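Local coordinates for polar amino acid ABC uptake transporter substrate binding protein (Streptococcus thermophilus LMG 18311, PDB 3HV1) that probably captures polar amino acids outside the cell and hands them to a membrane ABC transporter for uptake, at residues A[230-233]-A[234-238]; A[252-255]-A[256-259]. All blocks are in the same frame, centred on the assembly; numbering follows the deposited sequence.

Interaction 1 comes first along the chain. It spans the last turn of helix 220-236 and the step at G237 into helix 238-247. Interaction 2 follows in the loop beyond that second helix, at 252-259. Each contact is local, within consecutive residues: interaction 1 ends in an Asx turn, and interaction 2 holds a beta turn. They are in series, so they neither nest nor cross. The centres of interactions 1 and 2 lie about 10 Å apart. Y234 makes much of the join: its CE1 packs on A252 CB at 3.4 Å. E231 OE1 also meets G258 CA, at 3.8 Å. The C-terminal loop is thus laid against helix 220-236.

Interaction 1. Residues A[230-233]-A[234-238]; sequences FETL and YKNGE
The carboxamide of N236 turns one face to T232, whose backbone O sits directly over N236 CG at 3.4 Å. The OD1 end is used differently. N236 OD1 accepts from E238 N at 2.9 Å, with the N-H nearly straight at 167°. The donor is tilted about 20° from the carboxamide plane and lies on the side away from T232 O. This is an Asx turn. It depends on a chi1 of 73°, which sets CG between the backbone N and the carbonyl carbon and folds the amide back over the helix end. Y234 CB lies 3.6 Å from F230 O, but the ring beyond it leads away from 230-233. A252 and K257 lie to one side of the plane of this ring, and the Y234 OH bonds to D250.

The carboxylate of E231 pairs with K235 one turn on. The two chains run side by side in the same direction. The salt bridge is rather long, 3.6 Å from E231 OE1 to K235 NZ. K235 reaches it by bending at chi2, which presses its CD to 3.0 Å from E231 O.

The backbone of this last turn is alpha-helical, with Y234 N, K235 N and N236 N bonded to the O atoms of F230, E231 and T232. G237 then takes a positive phi and stands at the N-cap of the next helix. Beyond this corner E238 CB rests on L233 CD2 at 3.8 Å.

T232 OG1 bonds back to Q228 O, within helix 220-236. F230 and L233 pack against helix 46-56, through L50, A53 and V54. L233 and Y234 also meet F239 of helix 238-247, while F230 and Y234 reach V256 in the C-terminal loop.

Interaction 2. Residues A[252-255]-A[256-259]; sequences ATDQ and VKGK
A252 and V256 make the apolar contact, with A252 CB 3.8 Å from V256 CG1. The valine's chi1 of 163° places CG1 anti to its backbone N and turns it to the alanine. Its other methyl, CG2, meets T253 OG1 at 3.6 Å, and the T253 and V256 side chains cross at about a right angle. Both A252 and V256 also pack on F239 of helix 238-247.

The hydrogen bonds are mostly backbone. K257 N donates to T253 O. G258 N donates to Q255 O at 2.9 Å, which closes a type I beta turn from Q255 to G258. G258 takes a positive phi of 88°, and K259 N then bonds to D254 O at 3.0 Å. One side chain joins in: T253 OG1 accepts a weak bond from V256 N at 3.3 Å. The same OG1 bonds to P103 O, which ties the loop to the segment between strands 99-100 and 105-114.

The charged groups stay apart. K259 CD passes D254 OD1 at 3.8 Å, but the ammonium groups of K257 and K259 do not touch the carboxylate. They may still favour its negative charge. K257 runs extended past the backbone, with CE 3.8 Å from A252 O.

Interaction 1. Residues A[230-233]-A[234-238]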
loop_
_atom_site.group_PDB
_atom_site.type_symbol
_atom_site.label_atom_id
_atom_site.label_comp_id
_atom_site.label_asym_id
_atom_site.label_seq_id
_atom_site.Cartn_x
_atom_site.Cartn_y
_atom_site.Cartn_z
ATOM N N PHE A 230 -7.193 -9.681 -9.772
ATOM C CA PHE A 230 -7.411 -9.997 -8.357
ATOM C C PHE A 230 -8.769 -9.466 -7.924
ATOM O O PHE A 230 -9.547 -10.163 -7.283
ATOM C CB PHE A 230 -6.360 -9.338 -7.460
ATOM C CG PHE A 230 -4.964 -9.869 -7.636
ATOM C CD1 PHE A 230 -4.740 -11.181 -8.042
ATOM C CD2 PHE A 230 -3.869 -9.064 -7.340
ATOM C CE1 PHE A 230 -3.443 -11.688 -8.151
ATOM C CE2 PHE A 230 -2.562 -9.563 -7.445
ATOM C CZ PHE A 230 -2.358 -10.874 -7.852
ATOM N N GLU A 231 -9.039 -8.212 -8.270
ATOM C CA GLU A 231 -10.294 -7.587 -7.883
ATOM C C GLU A 231 -11.484 -8.314 -8.468
ATOM O O GLU A 231 -12.486 -8.521 -7.791
ATOM C CB GLU A 231 -10.318 -6.122 -8.321
ATOM C CG GLU A 231 -9.237 -5.271 -7.681
ATOM C CD GLU A 231 -9.409 -3.796 -8.003
ATOM O OE1 GLU A 231 -10.482 -3.239 -7.674
ATOM O OE2 GLU A 231 -8.479 -3.200 -8.585
ATOM N N THR A 232 -11.372 -8.699 -9.735
ATOM C CA THR A 232 -12.444 -9.415 -10.403
ATOM C C THR A 232 -12.735 -10.752 -9.731
ATOM O O THR A 232 -13.900 -11.107 -9.526
ATOM C CB THR A 232 -12.102 -9.636 -11.894
ATOM O OG1 THR A 232 -11.916 -8.359 -12.528
ATOM C CG2 THR A 232 -13.217 -10.363 -12.596
ATOM N N LEU A 233 -11.681 -11.487 -9.373
ATOM C CA LEU A 233 -11.841 -12.787 -8.724
ATOM C C LEU A 233 -12.432 -12.650 -7.331
ATOM O O LEU A 233 -13.166 -13.524 -6.884
ATOM C CB LEU A 233 -10.489 -13.512 -8.640
ATOM C CG LEU A 233 -9.846 -13.824 -9.995
ATOM C CD1 LEU A 233 -8.461 -14.456 -9.777
ATOM C CD2 LEU A 233 -10.741 -14.775 -10.770
ATOM N N TYR A 234 -12.100 -11.568 -6.631
ATOM C CA TYR A 234 -12.663 -11.366 -5.299
ATOM C C TYR A 234 -14.151 -11.014 -5.441
ATOM O O TYR A 234 -14.986 -11.463 -4.651
ATOM C CB TYR A 234 -11.927 -10.247 -4.544
ATOM C CG TYR A 234 -12.154 -10.340 -3.048
ATOM C CD1 TYR A 234 -11.475 -11.284 -2.279
ATOM C CD2 TYR A 234 -13.138 -9.571 -2.424
ATOM C CE1 TYR A 234 -11.783 -11.471 -0.925
ATOM C CE2 TYR A 234 -13.450 -9.744 -1.082
ATOM C CZ TYR A 234 -12.777 -10.694 -0.335
ATOM O OH TYR A 234 -13.107 -10.867 0.990
ATOM N N LYS A 235 -14.479 -10.208 -6.451
ATOM C CA LYS A 235 -15.872 -9.813 -6.697
ATOM C C LYS A 235 -16.752 -10.993 -7.088
ATOM O O LYS A 235 -17.900 -11.073 -6.655
ATOM C CB LYS A 235 -15.956 -8.749 -7.801
ATOM C CG LYS A 235 -16.045 -7.310 -7.317
ATOM C CD LYS A 235 -14.713 -6.767 -6.833
ATOM C CE LYS A 235 -14.792 -5.257 -6.588
ATOM N NZ LYS A 235 -13.457 -4.643 -6.281
ATOM N N ASN A 236 -16.227 -11.911 -7.907
ATOM C CA ASN A 236 -17.032 -13.055 -8.317
ATOM C C ASN A 236 -16.914 -14.283 -7.416
ATOM O O ASN A 236 -17.538 -15.305 -7.679
ATOM C CB ASN A 236 -16.765 -13.435 -9.788
ATOM C CG ASN A 236 -15.416 -14.094 -10.009
ATOM O OD1 ASN A 236 -14.760 -14.551 -9.069
ATOM N ND2 ASN A 236 -15.004 -14.161 -11.273
ATOM N N GLY A 237 -16.127 -14.170 -6.349
ATOM C CA GLY A 237 -15.996 -15.274 -5.409
ATOM C C GLY A 237 -14.884 -16.285 -5.634
ATOM O O GLY A 237 -14.599 -17.100 -4.755
ATOM N N GLU A 238 -14.243 -16.250 -6.793
ATOM C CA GLU A 238 -13.186 -17.217 -7.057
ATOM C C GLU A 238 -11.969 -17.072 -6.151
ATOM O O GLU A 238 -11.374 -18.071 -5.754
ATOM C CB GLU A 238 -12.745 -17.161 -8.520
ATOM C CG GLU A 238 -13.742 -17.789 -9.495
ATOM C CD GLU A 238 -14.206 -19.177 -9.070
ATOM O OE1 GLU A 238 -13.353 -20.007 -8.686
ATOM O OE2 GLU A 238 -15.430 -19.435 -9.128
#

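Interaction 2. Residues A[252-255]-A[256-259]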
loop_
_atom_site.group_PDB
_atom_site.type_symbol
_atom_site.label_atom_id
_atom_site.label_comp_id
_atom_site.label_asym_id
_atom_site.label_seq_id
_atom_site.Cartn_x
_atom_site.Cartn_y
_atom_site.Cartn_z
ATOM N N ALA A 252 -7.194 -12.427 1.377
ATOM C CA ALA A 252 -7.163 -11.229 0.549
ATOM C C ALA A 252 -6.757 -9.965 1.295
ATOM O O ALA A 252 -7.226 -9.708 2.401
ATOM C CB ALA A 252 -8.523 -11.019 -0.104
ATOM N N THR A 253 -5.874 -9.187 0.678
ATOM C CA THR A 253 -5.431 -7.925 1.246
ATOM C C THR A 253 -6.520 -6.911 0.921
ATOM O O THR A 253 -7.376 -7.167 0.082
ATOM C CB THR A 253 -4.139 -7.427 0.587
ATOM O OG1 THR A 253 -4.334 -7.383 -0.831
ATOM C CG2 THR A 253 -2.955 -8.348 0.920
ATOM N N ASP A 254 -6.484 -5.759 1.576
ATOM C CA ASP A 254 -7.472 -4.735 1.289
ATOM C C ASP A 254 -7.410 -4.318 -0.185
ATOM O O ASP A 254 -8.433 -4.003 -0.784
ATOM C CB ASP A 254 -7.261 -3.527 2.203
ATOM C CG ASP A 254 -7.674 -3.809 3.636
ATOM O OD1 ASP A 254 -8.584 -4.643 3.839
ATOM O OD2 ASP A 254 -7.106 -3.192 4.557
ATOM N N GLN A 255 -6.216 -4.332 -0.777
ATOM C CA GLN A 255 -6.085 -3.965 -2.187
ATOM C C GLN A 255 -6.879 -4.920 -3.081
ATOM O O GLN A 255 -7.589 -4.482 -3.997
ATOM C CB GLN A 255 -4.613 -3.949 -2.618
ATOM C CG GLN A 255 -3.817 -2.796 -2.016
ATOM C CD GLN A 255 -3.037 -3.201 -0.792
ATOM O OE1 GLN A 255 -3.463 -4.067 -0.024
ATOM N NE2 GLN A 255 -1.890 -2.567 -0.591
ATOM N N VAL A 256 -6.756 -6.220 -2.821
ATOM C CA VAL A 256 -7.484 -7.220 -3.600
ATOM C C VAL A 256 -8.986 -6.984 -3.437
ATOM O O VAL A 256 -9.763 -7.228 -4.361
ATOM C CB VAL A 256 -7.130 -8.660 -3.131
ATOM C CG1 VAL A 256 -8.164 -9.656 -3.621
ATOM C CG2 VAL A 256 -5.761 -9.038 -3.658
ATOM N N LYS A 257 -9.382 -6.503 -2.260
ATOM C CA LYS A 257 -10.785 -6.233 -1.961
ATOM C C LYS A 257 -11.295 -4.933 -2.586
ATOM O O LYS A 257 -12.477 -4.616 -2.487
ATOM C CB LYS A 257 -11.001 -6.185 -0.448
ATOM C CG LYS A 257 -10.792 -7.506 0.259
ATOM C CD LYS A 257 -11.048 -7.372 1.752
ATOM C CE LYS A 257 -10.883 -8.706 2.472
ATOM N NZ LYS A 257 -11.068 -8.577 3.950
ATOM N N GLY A 258 -10.403 -4.180 -3.218
ATOM C CA GLY A 258 -10.802 -2.934 -3.850
ATOM C C GLY A 258 -10.762 -1.707 -2.949
ATOM O O GLY A 258 -11.194 -0.627 -3.354
ATOM N N LYS A 259 -10.246 -1.869 -1.733
ATOM C CA LYS A 259 -10.147 -0.768 -0.774
ATOM C C LYS A 259 -8.806 -0.057 -0.938
ATOM O O LYS A 259 -7.804 -0.482 -0.362
ATOM C CB LYS A 259 -10.257 -1.306 0.652
ATOM C CG LYS A 259 -11.516 -2.104 0.928
ATOM C CD LYS A 259 -11.488 -2.687 2.328
ATOM C CE LYS A 259 -12.806 -3.361 2.683
ATOM N NZ LYS A 259 -13.152 -4.460 1.735
#